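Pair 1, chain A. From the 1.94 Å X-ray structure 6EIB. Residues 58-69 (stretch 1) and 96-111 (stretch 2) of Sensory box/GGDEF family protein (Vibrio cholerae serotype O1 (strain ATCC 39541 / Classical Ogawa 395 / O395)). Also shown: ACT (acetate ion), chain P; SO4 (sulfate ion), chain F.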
# COMPACT_ATOMS: atom_id res chain seq x y z
N CYS A 58 -1.54 -12.56 3.49
CA CYS A 58 -2.64 -12.99 2.64
C CYS A 58 -3.94 -12.26 2.93
O CYS A 58 -4.62 -11.82 1.99
CB CYS A 58 -2.86 -14.49 2.80
SG CYS A 58 -1.65 -15.43 1.90
N PHE A 59 -4.27 -12.10 4.21
CA PHE A 59 -5.43 -11.33 4.63
C PHE A 59 -5.33 -9.88 4.14
O PHE A 59 -6.34 -9.30 3.73
CB PHE A 59 -5.59 -11.35 6.15
CG PHE A 59 -6.70 -10.48 6.64
CD1 PHE A 59 -8.01 -10.95 6.66
CD2 PHE A 59 -6.46 -9.16 7.02
CE1 PHE A 59 -9.05 -10.13 7.09
CE2 PHE A 59 -7.50 -8.34 7.44
CZ PHE A 59 -8.79 -8.82 7.46
N LEU A 60 -4.14 -9.30 4.21
CA LEU A 60 -3.96 -7.90 3.79
C LEU A 60 -4.23 -7.77 2.29
O LEU A 60 -4.88 -6.80 1.84
CB LEU A 60 -2.56 -7.39 4.11
CG LEU A 60 -2.31 -5.94 3.70
CD1 LEU A 60 -3.31 -5.00 4.33
CD2 LEU A 60 -0.85 -5.47 4.05
N ALA A 61 -3.72 -8.73 1.53
CA ALA A 61 -3.98 -8.75 0.09
C ALA A 61 -5.47 -8.90 -0.18
O ALA A 61 -6.02 -8.20 -1.04
CB ALA A 61 -3.21 -9.88 -0.58
N LYS A 62 -6.13 -9.82 0.53
CA LYS A 62 -7.58 -9.99 0.38
C LYS A 62 -8.29 -8.68 0.71
O LYS A 62 -9.21 -8.25 0.01
CB LYS A 62 -8.11 -11.11 1.28
CG LYS A 62 -7.73 -12.52 0.85
CD LYS A 62 -8.45 -13.61 1.67
CE LYS A 62 -8.00 -13.71 3.14
NZ LYS A 62 -6.63 -14.31 3.29
N LEU A 63 -7.79 -8.02 1.74
CA LEU A 63 -8.35 -6.75 2.19
C LEU A 63 -8.28 -5.66 1.13
O LEU A 63 -9.26 -4.91 0.96
CB LEU A 63 -7.61 -6.28 3.45
CG LEU A 63 -8.21 -5.11 4.23
CD1 LEU A 63 -9.71 -5.38 4.57
CD2 LEU A 63 -7.39 -4.83 5.51
N PHE A 64 -7.18 -5.61 0.37
CA PHE A 64 -7.05 -4.62 -0.69
C PHE A 64 -8.21 -4.75 -1.68
O PHE A 64 -8.84 -3.76 -2.05
CB PHE A 64 -5.73 -4.77 -1.45
CG PHE A 64 -4.50 -4.51 -0.63
CD1 PHE A 64 -4.56 -3.74 0.53
CD2 PHE A 64 -3.27 -5.00 -1.05
CE1 PHE A 64 -3.41 -3.49 1.27
CE2 PHE A 64 -2.11 -4.75 -0.32
CZ PHE A 64 -2.18 -3.99 0.84
N GLN A 65 -8.47 -5.98 -2.11
CA GLN A 65 -9.56 -6.28 -3.03
C GLN A 65 -10.94 -5.87 -2.51
O GLN A 65 -11.74 -5.30 -3.26
CB GLN A 65 -9.60 -7.78 -3.33
CG GLN A 65 -8.50 -8.32 -4.22
CD GLN A 65 -8.63 -9.83 -4.42
OE1 GLN A 65 -7.80 -10.61 -3.93
NE2 GLN A 65 -9.69 -10.26 -5.11
N SER A 66 -11.21 -6.21 -1.26
CA SER A 66 -12.50 -5.94 -0.62
C SER A 66 -12.79 -4.45 -0.51
O SER A 66 -13.91 -3.99 -0.77
CB SER A 66 -12.53 -6.57 0.77
OG SER A 66 -13.65 -6.12 1.51
N VAL A 67 -11.77 -3.71 -0.09
CA VAL A 67 -11.88 -2.28 0.12
C VAL A 67 -11.83 -1.49 -1.19
O VAL A 67 -12.55 -0.51 -1.36
CB VAL A 67 -10.78 -1.77 1.08
CG1 VAL A 67 -10.75 -0.26 1.11
CG2 VAL A 67 -10.99 -2.36 2.48
N ILE A 68 -10.95 -1.88 -2.11
CA ILE A 68 -10.84 -1.19 -3.38
C ILE A 68 -11.54 -2.01 -4.46
O ILE A 68 -10.93 -2.87 -5.10
CB ILE A 68 -9.37 -0.96 -3.79
CG1 ILE A 68 -8.56 -0.41 -2.60
CG2 ILE A 68 -9.28 -0.08 -5.01
CD1 ILE A 68 -7.07 -0.36 -2.88
N SER A 69 -12.81 -1.72 -4.70
CA SER A 69 -13.56 -2.52 -5.65
C SER A 69 -13.08 -2.21 -7.07
O SER A 69 -12.99 -3.12 -7.91
CB SER A 69 -15.06 -2.28 -5.50
OG SER A 69 -15.37 -0.90 -5.64
N HIS A 96 -8.32 8.21 1.32
CA HIS A 96 -9.46 7.65 2.00
C HIS A 96 -9.45 6.12 1.94
O HIS A 96 -9.68 5.46 2.95
CB HIS A 96 -10.75 8.17 1.38
CG HIS A 96 -11.00 9.62 1.65
ND1 HIS A 96 -10.61 10.23 2.82
CD2 HIS A 96 -11.65 10.56 0.92
CE1 HIS A 96 -10.98 11.50 2.79
NE2 HIS A 96 -11.62 11.73 1.65
N LEU A 97 -9.11 5.56 0.79
CA LEU A 97 -8.99 4.11 0.68
C LEU A 97 -7.90 3.59 1.60
O LEU A 97 -8.06 2.56 2.28
CB LEU A 97 -8.68 3.71 -0.75
CG LEU A 97 -9.82 4.04 -1.72
CD1 LEU A 97 -9.35 3.77 -3.14
CD2 LEU A 97 -11.12 3.26 -1.36
N ALA A 98 -6.80 4.33 1.65
CA ALA A 98 -5.70 3.88 2.49
C ALA A 98 -6.13 3.83 3.94
O ALA A 98 -5.79 2.87 4.65
CB ALA A 98 -4.50 4.77 2.31
N GLU A 99 -6.87 4.84 4.39
CA GLU A 99 -7.34 4.89 5.77
C GLU A 99 -8.28 3.74 6.12
O GLU A 99 -8.23 3.21 7.25
CB GLU A 99 -8.05 6.22 6.07
CG GLU A 99 -7.15 7.43 6.31
CD GLU A 99 -6.37 7.37 7.64
OE1 GLU A 99 -6.49 6.40 8.41
OE2 GLU A 99 -5.64 8.33 7.93
N GLN A 100 -9.16 3.39 5.17
CA GLN A 100 -10.08 2.27 5.35
C GLN A 100 -9.29 0.96 5.47
O GLN A 100 -9.63 0.10 6.29
CB GLN A 100 -11.07 2.19 4.19
CG GLN A 100 -12.09 3.32 4.16
CD GLN A 100 -13.11 3.14 3.05
OE1 GLN A 100 -12.79 2.62 1.98
NE2 GLN A 100 -14.35 3.57 3.30
N ILE A 101 -8.28 0.78 4.63
CA ILE A 101 -7.45 -0.41 4.75
C ILE A 101 -6.75 -0.45 6.13
O ILE A 101 -6.72 -1.51 6.76
CB ILE A 101 -6.38 -0.45 3.62
CG1 ILE A 101 -7.05 -0.63 2.26
CG2 ILE A 101 -5.31 -1.57 3.85
CD1 ILE A 101 -6.17 -0.16 1.13
N ARG A 102 -6.19 0.69 6.56
CA ARG A 102 -5.50 0.78 7.86
C ARG A 102 -6.44 0.36 8.98
O ARG A 102 -6.08 -0.43 9.87
CB ARG A 102 -4.99 2.21 8.11
CG ARG A 102 -4.26 2.37 9.45
CD ARG A 102 -4.02 3.82 9.86
NE ARG A 102 -5.23 4.63 9.90
CZ ARG A 102 -6.18 4.52 10.82
NH1 ARG A 102 -6.10 3.61 11.78
NH2 ARG A 102 -7.24 5.31 10.76
N GLN A 103 -7.65 0.92 8.93
CA GLN A 103 -8.65 0.67 9.98
C GLN A 103 -9.16 -0.74 10.01
O GLN A 103 -9.28 -1.32 11.09
CB GLN A 103 -9.83 1.60 9.81
CG GLN A 103 -9.60 2.99 10.35
CD GLN A 103 -10.62 3.97 9.79
OE1 GLN A 103 -11.22 3.74 8.73
NE2 GLN A 103 -10.89 5.04 10.55
N ARG A 104 -9.49 -1.29 8.85
CA ARG A 104 -10.01 -2.66 8.85
C ARG A 104 -8.94 -3.69 9.19
O ARG A 104 -9.23 -4.74 9.77
CB ARG A 104 -10.68 -2.98 7.50
CG ARG A 104 -12.04 -2.31 7.40
CD ARG A 104 -12.90 -2.93 6.32
NE ARG A 104 -13.03 -4.38 6.48
CZ ARG A 104 -13.39 -5.17 5.48
NH1 ARG A 104 -13.66 -4.64 4.29
NH2 ARG A 104 -13.46 -6.48 5.64
N PHE A 105 -7.68 -3.38 8.86
CA PHE A 105 -6.62 -4.26 9.26
C PHE A 105 -6.48 -4.24 10.78
O PHE A 105 -6.34 -5.29 11.42
CB PHE A 105 -5.32 -3.82 8.55
CG PHE A 105 -4.19 -4.79 8.70
CD1 PHE A 105 -4.18 -5.99 8.01
CD2 PHE A 105 -3.09 -4.46 9.49
CE1 PHE A 105 -3.10 -6.87 8.12
CE2 PHE A 105 -2.01 -5.34 9.61
CZ PHE A 105 -2.01 -6.53 8.93
N ALA A 106 -6.53 -3.05 11.37
CA ALA A 106 -6.37 -2.87 12.81
C ALA A 106 -7.52 -3.54 13.56
O ALA A 106 -7.39 -3.95 14.72
CB ALA A 106 -6.32 -1.38 13.17
N GLU A 107 -8.67 -3.59 12.90
CA GLU A 107 -9.88 -4.14 13.51
C GLU A 107 -9.99 -5.67 13.39
O GLU A 107 -10.84 -6.28 14.04
CB GLU A 107 -11.12 -3.50 12.90
CG GLU A 107 -11.40 -2.07 13.35
CD GLU A 107 -12.33 -1.35 12.38
OE1 GLU A 107 -12.65 -1.90 11.29
OE2 GLU A 107 -12.77 -0.22 12.73
N HIS A 108 -9.19 -6.28 12.52
CA HIS A 108 -9.31 -7.73 12.33
C HIS A 108 -8.51 -8.48 13.39
O HIS A 108 -7.32 -8.26 13.57
CB HIS A 108 -8.87 -8.13 10.93
CG HIS A 108 -9.01 -9.60 10.67
ND1 HIS A 108 -10.21 -10.18 10.31
CD2 HIS A 108 -8.09 -10.59 10.66
CE1 HIS A 108 -10.02 -11.48 10.14
NE2 HIS A 108 -8.75 -11.75 10.35
N PRO A 109 -9.18 -9.37 14.14
CA PRO A 109 -8.47 -10.18 15.14
C PRO A 109 -7.74 -11.34 14.47
O PRO A 109 -8.32 -11.94 13.54
CB PRO A 109 -9.60 -10.70 16.03
CG PRO A 109 -10.77 -10.79 15.09
CD PRO A 109 -10.63 -9.64 14.13
N PHE A 110 -6.51 -11.62 14.89
CA PHE A 110 -5.71 -12.65 14.24
C PHE A 110 -5.42 -13.80 15.17
O PHE A 110 -5.02 -13.56 16.30
CB PHE A 110 -4.36 -12.08 13.77
CG PHE A 110 -4.43 -11.25 12.51
CD1 PHE A 110 -4.43 -11.86 11.27
CD2 PHE A 110 -4.49 -9.86 12.57
CE1 PHE A 110 -4.50 -11.13 10.12
CE2 PHE A 110 -4.58 -9.12 11.40
CZ PHE A 110 -4.57 -9.75 10.18
N PHE A 111 -5.56 -15.04 14.69
CA PHE A 111 -5.08 -16.20 15.43
C PHE A 111 -5.89 -16.47 16.70
O PHE A 111 -6.69 -15.64 17.12
CB PHE A 111 -3.60 -16.04 15.82
CG PHE A 111 -2.73 -15.44 14.74
CD1 PHE A 111 -2.87 -15.83 13.41
CD2 PHE A 111 -1.78 -14.47 15.06
CE1 PHE A 111 -2.05 -15.27 12.40
CE2 PHE A 111 -0.97 -13.91 14.07
CZ PHE A 111 -1.12 -14.31 12.74
C ACT P . -9.23 4.80 13.96
O ACT P . -8.92 5.20 15.11
OXT ACT P . -8.93 5.56 13.02
CH3 ACT P . -9.95 3.50 13.74
S SO4 F . -13.11 -8.84 8.59
O1 SO4 F . -12.74 -10.25 8.66
O2 SO4 F . -14.51 -8.65 8.98
O3 SO4 F . -12.35 -8.02 9.53
O4 SO4 F . -12.90 -8.41 7.20

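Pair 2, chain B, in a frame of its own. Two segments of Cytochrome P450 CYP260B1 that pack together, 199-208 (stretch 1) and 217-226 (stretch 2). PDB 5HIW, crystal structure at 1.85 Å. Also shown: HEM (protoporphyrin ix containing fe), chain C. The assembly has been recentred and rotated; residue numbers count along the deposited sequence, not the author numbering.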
# COMPACT_ATOMS: atom_id res chain seq x y z
N LEU B 199 0.73 -6.48 -19.00
CA LEU B 199 0.66 -5.11 -18.67
C LEU B 199 1.95 -4.41 -19.13
O LEU B 199 1.89 -3.25 -19.56
CB LEU B 199 0.47 -4.90 -17.16
CG LEU B 199 0.32 -3.46 -16.67
CD1 LEU B 199 -0.89 -2.74 -17.32
CD2 LEU B 199 0.22 -3.50 -15.15
N LEU B 200 3.09 -5.11 -19.09
CA LEU B 200 4.35 -4.45 -19.46
C LEU B 200 4.15 -4.16 -20.93
O LEU B 200 4.56 -3.11 -21.43
CB LEU B 200 5.61 -5.32 -19.21
CG LEU B 200 6.87 -4.63 -19.73
CD1 LEU B 200 8.09 -5.10 -18.93
CD2 LEU B 200 7.08 -4.95 -21.22
N GLY B 201 3.51 -5.05 -21.63
CA GLY B 201 3.10 -4.71 -23.04
C GLY B 201 2.24 -3.47 -23.30
O GLY B 201 2.53 -2.69 -24.22
N GLU B 202 1.19 -3.25 -22.50
CA GLU B 202 0.37 -2.03 -22.57
C GLU B 202 1.26 -0.82 -22.24
O GLU B 202 1.06 0.28 -22.77
CB GLU B 202 -0.77 -1.99 -21.52
CG GLU B 202 -1.87 -3.06 -21.61
CD GLU B 202 -3.08 -2.59 -22.39
OE1 GLU B 202 -3.17 -1.36 -22.63
OE2 GLU B 202 -3.93 -3.46 -22.70
N ILE B 203 2.22 -0.97 -21.34
CA ILE B 203 3.03 0.20 -20.95
C ILE B 203 3.93 0.60 -22.14
O ILE B 203 4.07 1.79 -22.47
CB ILE B 203 3.90 -0.11 -19.72
CG1 ILE B 203 3.08 -0.05 -18.44
CG2 ILE B 203 4.99 0.89 -19.55
CD1 ILE B 203 3.64 -0.95 -17.35
N ALA B 204 4.50 -0.40 -22.78
CA ALA B 204 5.43 -0.10 -23.88
C ALA B 204 4.68 0.66 -24.95
O ALA B 204 5.16 1.67 -25.46
CB ALA B 204 6.08 -1.36 -24.40
N ARG B 205 3.46 0.25 -25.22
CA ARG B 205 2.58 0.96 -26.14
C ARG B 205 2.07 2.33 -25.70
O ARG B 205 1.99 3.27 -26.53
CB ARG B 205 1.48 -0.01 -26.67
CG ARG B 205 2.15 -1.08 -27.57
CD ARG B 205 1.31 -2.26 -28.11
NE ARG B 205 0.60 -3.02 -27.07
CZ ARG B 205 -0.61 -2.71 -26.55
NH1 ARG B 205 -1.31 -1.62 -26.94
NH2 ARG B 205 -1.14 -3.51 -25.60
N ALA B 206 1.78 2.54 -24.41
CA ALA B 206 1.44 3.84 -23.88
C ALA B 206 2.57 4.85 -23.88
O ALA B 206 2.33 6.06 -23.89
CB ALA B 206 0.94 3.72 -22.45
N ILE B 207 3.80 4.36 -23.72
CA ILE B 207 4.97 5.25 -23.81
C ILE B 207 5.02 5.90 -25.19
O ILE B 207 5.27 7.11 -25.32
CB ILE B 207 6.22 4.45 -23.42
CG1 ILE B 207 6.19 4.29 -21.87
CG2 ILE B 207 7.53 5.09 -23.87
CD1 ILE B 207 7.15 3.26 -21.36
N VAL B 208 4.77 5.11 -26.22
CA VAL B 208 4.70 5.66 -27.57
C VAL B 208 3.53 6.68 -27.78
O VAL B 208 3.73 7.76 -28.32
CB VAL B 208 4.69 4.52 -28.58
CG1 VAL B 208 4.54 5.11 -29.96
CG2 VAL B 208 5.96 3.66 -28.41
N ALA B 217 11.61 5.38 -19.95
CA ALA B 217 11.86 4.02 -20.25
C ALA B 217 10.67 3.16 -19.73
O ALA B 217 10.14 3.36 -18.61
CB ALA B 217 13.15 3.58 -19.54
N CYS B 218 10.32 2.19 -20.52
CA CYS B 218 9.40 1.18 -20.08
C CYS B 218 9.80 0.56 -18.76
O CYS B 218 8.95 0.40 -17.87
CB CYS B 218 9.30 0.13 -21.13
SG CYS B 218 8.15 -1.21 -20.84
N GLU B 219 11.09 0.23 -18.61
CA GLU B 219 11.57 -0.39 -17.36
C GLU B 219 11.30 0.49 -16.20
O GLU B 219 11.04 0.00 -15.10
CB GLU B 219 13.09 -0.64 -17.37
CG GLU B 219 13.64 -1.31 -18.61
CD GLU B 219 14.03 -0.28 -19.65
OE1 GLU B 219 13.13 0.07 -20.45
OE2 GLU B 219 15.19 0.25 -19.60
N GLY B 220 11.47 1.78 -16.42
CA GLY B 220 11.25 2.79 -15.43
C GLY B 220 9.83 2.78 -14.88
O GLY B 220 9.61 2.87 -13.64
N VAL B 221 8.87 2.76 -15.81
CA VAL B 221 7.46 2.75 -15.42
C VAL B 221 7.19 1.47 -14.61
O VAL B 221 6.56 1.49 -13.54
CB VAL B 221 6.53 2.89 -16.67
CG1 VAL B 221 5.07 2.64 -16.27
CG2 VAL B 221 6.70 4.25 -17.30
N VAL B 222 7.60 0.35 -15.15
CA VAL B 222 7.37 -0.96 -14.51
C VAL B 222 7.97 -0.95 -13.11
O VAL B 222 7.29 -1.34 -12.17
CB VAL B 222 7.92 -2.15 -15.33
CG1 VAL B 222 7.86 -3.49 -14.58
CG2 VAL B 222 7.21 -2.28 -16.66
N LEU B 223 9.22 -0.51 -12.96
CA LEU B 223 9.85 -0.55 -11.63
C LEU B 223 9.12 0.35 -10.69
O LEU B 223 8.95 0.02 -9.50
CB LEU B 223 11.33 -0.17 -11.67
CG LEU B 223 12.13 -1.39 -12.12
CD1 LEU B 223 13.53 -1.07 -12.71
CD2 LEU B 223 12.25 -2.38 -11.00
N THR B 224 8.60 1.49 -11.18
CA THR B 224 7.77 2.31 -10.28
C THR B 224 6.53 1.57 -9.81
O THR B 224 6.21 1.66 -8.56
CB THR B 224 7.45 3.67 -10.90
OG1 THR B 224 8.64 4.43 -10.96
CG2 THR B 224 6.43 4.43 -10.15
N LEU B 225 5.88 0.82 -10.70
CA LEU B 225 4.72 0.08 -10.33
C LEU B 225 5.07 -1.07 -9.37
O LEU B 225 4.30 -1.37 -8.46
CB LEU B 225 3.97 -0.48 -11.51
CG LEU B 225 3.46 0.66 -12.49
CD1 LEU B 225 2.82 0.06 -13.72
CD2 LEU B 225 2.51 1.62 -11.75
N ILE B 226 6.19 -1.74 -9.63
CA ILE B 226 6.64 -2.82 -8.72
C ILE B 226 6.89 -2.30 -7.29
O ILE B 226 6.29 -2.81 -6.31
CB ILE B 226 7.86 -3.55 -9.28
CG1 ILE B 226 7.43 -4.39 -10.48
CG2 ILE B 226 8.41 -4.47 -8.21
CD1 ILE B 226 8.58 -4.94 -11.28
CHA HEM C . 1.25 6.70 -4.27
CHB HEM C . -0.63 3.85 -0.81
CHC HEM C . -0.98 0.25 -3.96
CHD HEM C . 1.73 2.78 -6.99
C1A HEM C . 0.71 6.29 -3.09
C2A HEM C . 0.54 7.08 -1.92
C3A HEM C . -0.02 6.29 -0.96
C4A HEM C . -0.09 4.96 -1.49
CMA HEM C . -0.37 6.73 0.48
CAA HEM C . 0.79 8.58 -1.82
CBA HEM C . 2.29 8.85 -1.61
CGA HEM C . 2.57 10.27 -1.25
O1A HEM C . 1.67 11.16 -1.41
O2A HEM C . 3.61 10.54 -0.59
C1B HEM C . -0.84 2.63 -1.33
C2B HEM C . -1.53 1.60 -0.61
C3B HEM C . -1.64 0.58 -1.53
C4B HEM C . -0.98 0.99 -2.78
CMB HEM C . -2.01 1.54 0.85
CAB HEM C . -2.24 -0.69 -1.17
CBB HEM C . -2.18 -1.83 -1.76
C1C HEM C . -0.26 0.63 -5.09
C2C HEM C . -0.18 -0.21 -6.25
C3C HEM C . 0.61 0.52 -7.11
C4C HEM C . 1.01 1.73 -6.46
CMC HEM C . -0.86 -1.55 -6.30
CAC HEM C . 1.02 0.17 -8.48
CBC HEM C . 0.26 -0.60 -9.24
C1D HEM C . 1.78 4.06 -6.45
C2D HEM C . 2.48 5.14 -7.20
C3D HEM C . 2.36 6.23 -6.45
C4D HEM C . 1.57 5.82 -5.28
CMD HEM C . 3.26 5.02 -8.50
CAD HEM C . 2.83 7.66 -6.77
CBD HEM C . 1.68 8.39 -7.44
CGD HEM C . 2.04 9.83 -7.84
O1D HEM C . 2.99 10.46 -7.30
O2D HEM C . 1.36 10.43 -8.74
NA HEM C . 0.29 4.97 -2.79
NB HEM C . -0.66 2.27 -2.62
NC HEM C . 0.37 1.78 -5.24
ND HEM C . 1.27 4.52 -5.29
FE HEM C . 0.30 3.43 -4.00
O HOH W 1 2.32 2.80 -3.12

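Two helices that cross at a steep angle present each other with a fixed set of facing positions, and the side chains placed there must fill the space between. Pairs 1 and 2 illustrate this principle. In pair 1 the helix axes approach to 10.0 Å with 133° between their N-to-C directions; in pair 2 the values are 9.6 Å and 130°. Fourteen central residues superpose with an RMSD of 0.5 Å. Leu A60 falls on Leu B200, Leu A63 on Ile B203 and Val A67 on Ile B207 in the first helix, while Ile A101, Arg A104, Phe A105 and His A108 fall on Cys B218, Val B221, Val B222 and Leu B225 in the second.

Both pairs use a knob at the same place in the second helix. Ile A101 sits among Leu A60, Leu A63, Phe A64 and Val A67; Cys B218 sits among the four matching residues, Leu B200, Ile B203, Ala B204 and Ile B207. The exchange of size is clearest at one wall of this pocket. In pair 1, Phe A64 has a CA-to-CB bond pointing away, yet its ring reaches back, and CE1 lies 3.7 Å from CG2 of Ile A101, which meets the ring at its edge. In pair 2 the equivalent wall is the short Ala B204, whose CB is 4.1 Å from SG of Cys B218. At another of the four matched positions, the two leucines have side-chain centres only 0.6 Å apart after superposition: Leu A60 CD1 is 4.0 Å from Ile A101 CG2, and Leu B200 CG is 3.8 Å from Cys B218 SG.

The next positions along the second helix change the chemistry. Ile B203 is itself a knob among Cys B218, Val B221, Val B222 and Leu B225, with its CG2 3.7 Å from Val B221 CG1 and its CD1 3.9 Å from Leu B225 CD1. Leu A63 meets Arg A104 instead of a valine. Leu A63 CD1 lies over one face of the guanidinium, 3.8 Å from Arg A104 CZ, so the methyl packs on the flat face of the charged group, while the N-H groups point outward in its plane and stay free for polar partners. There, Arg A104 NH1 donates a hydrogen bond to Ser A66 OG at 3.1 Å, and NH2 donates another to sulfate O4 at 2.5 Å. Pair 2 has Ala B206 at the serine position and no hydrogen bond between its stretches.

Aromatic packing extends the contact in pair 1. Phe A59 stacks face-to-face on His A108, with centroids 3.8 Å apart and planes at 20°, and Phe A110 directs its edge toward the Phe A59 face. The matching Leu B199 and Leu B225 are both aliphatic; Leu B225 packs against Ile B203 instead. At matched positions, then, one backbone arrangement accommodates both a mixed aromatic and polar contact and an apolar contact of aliphatic side chains around a cysteine.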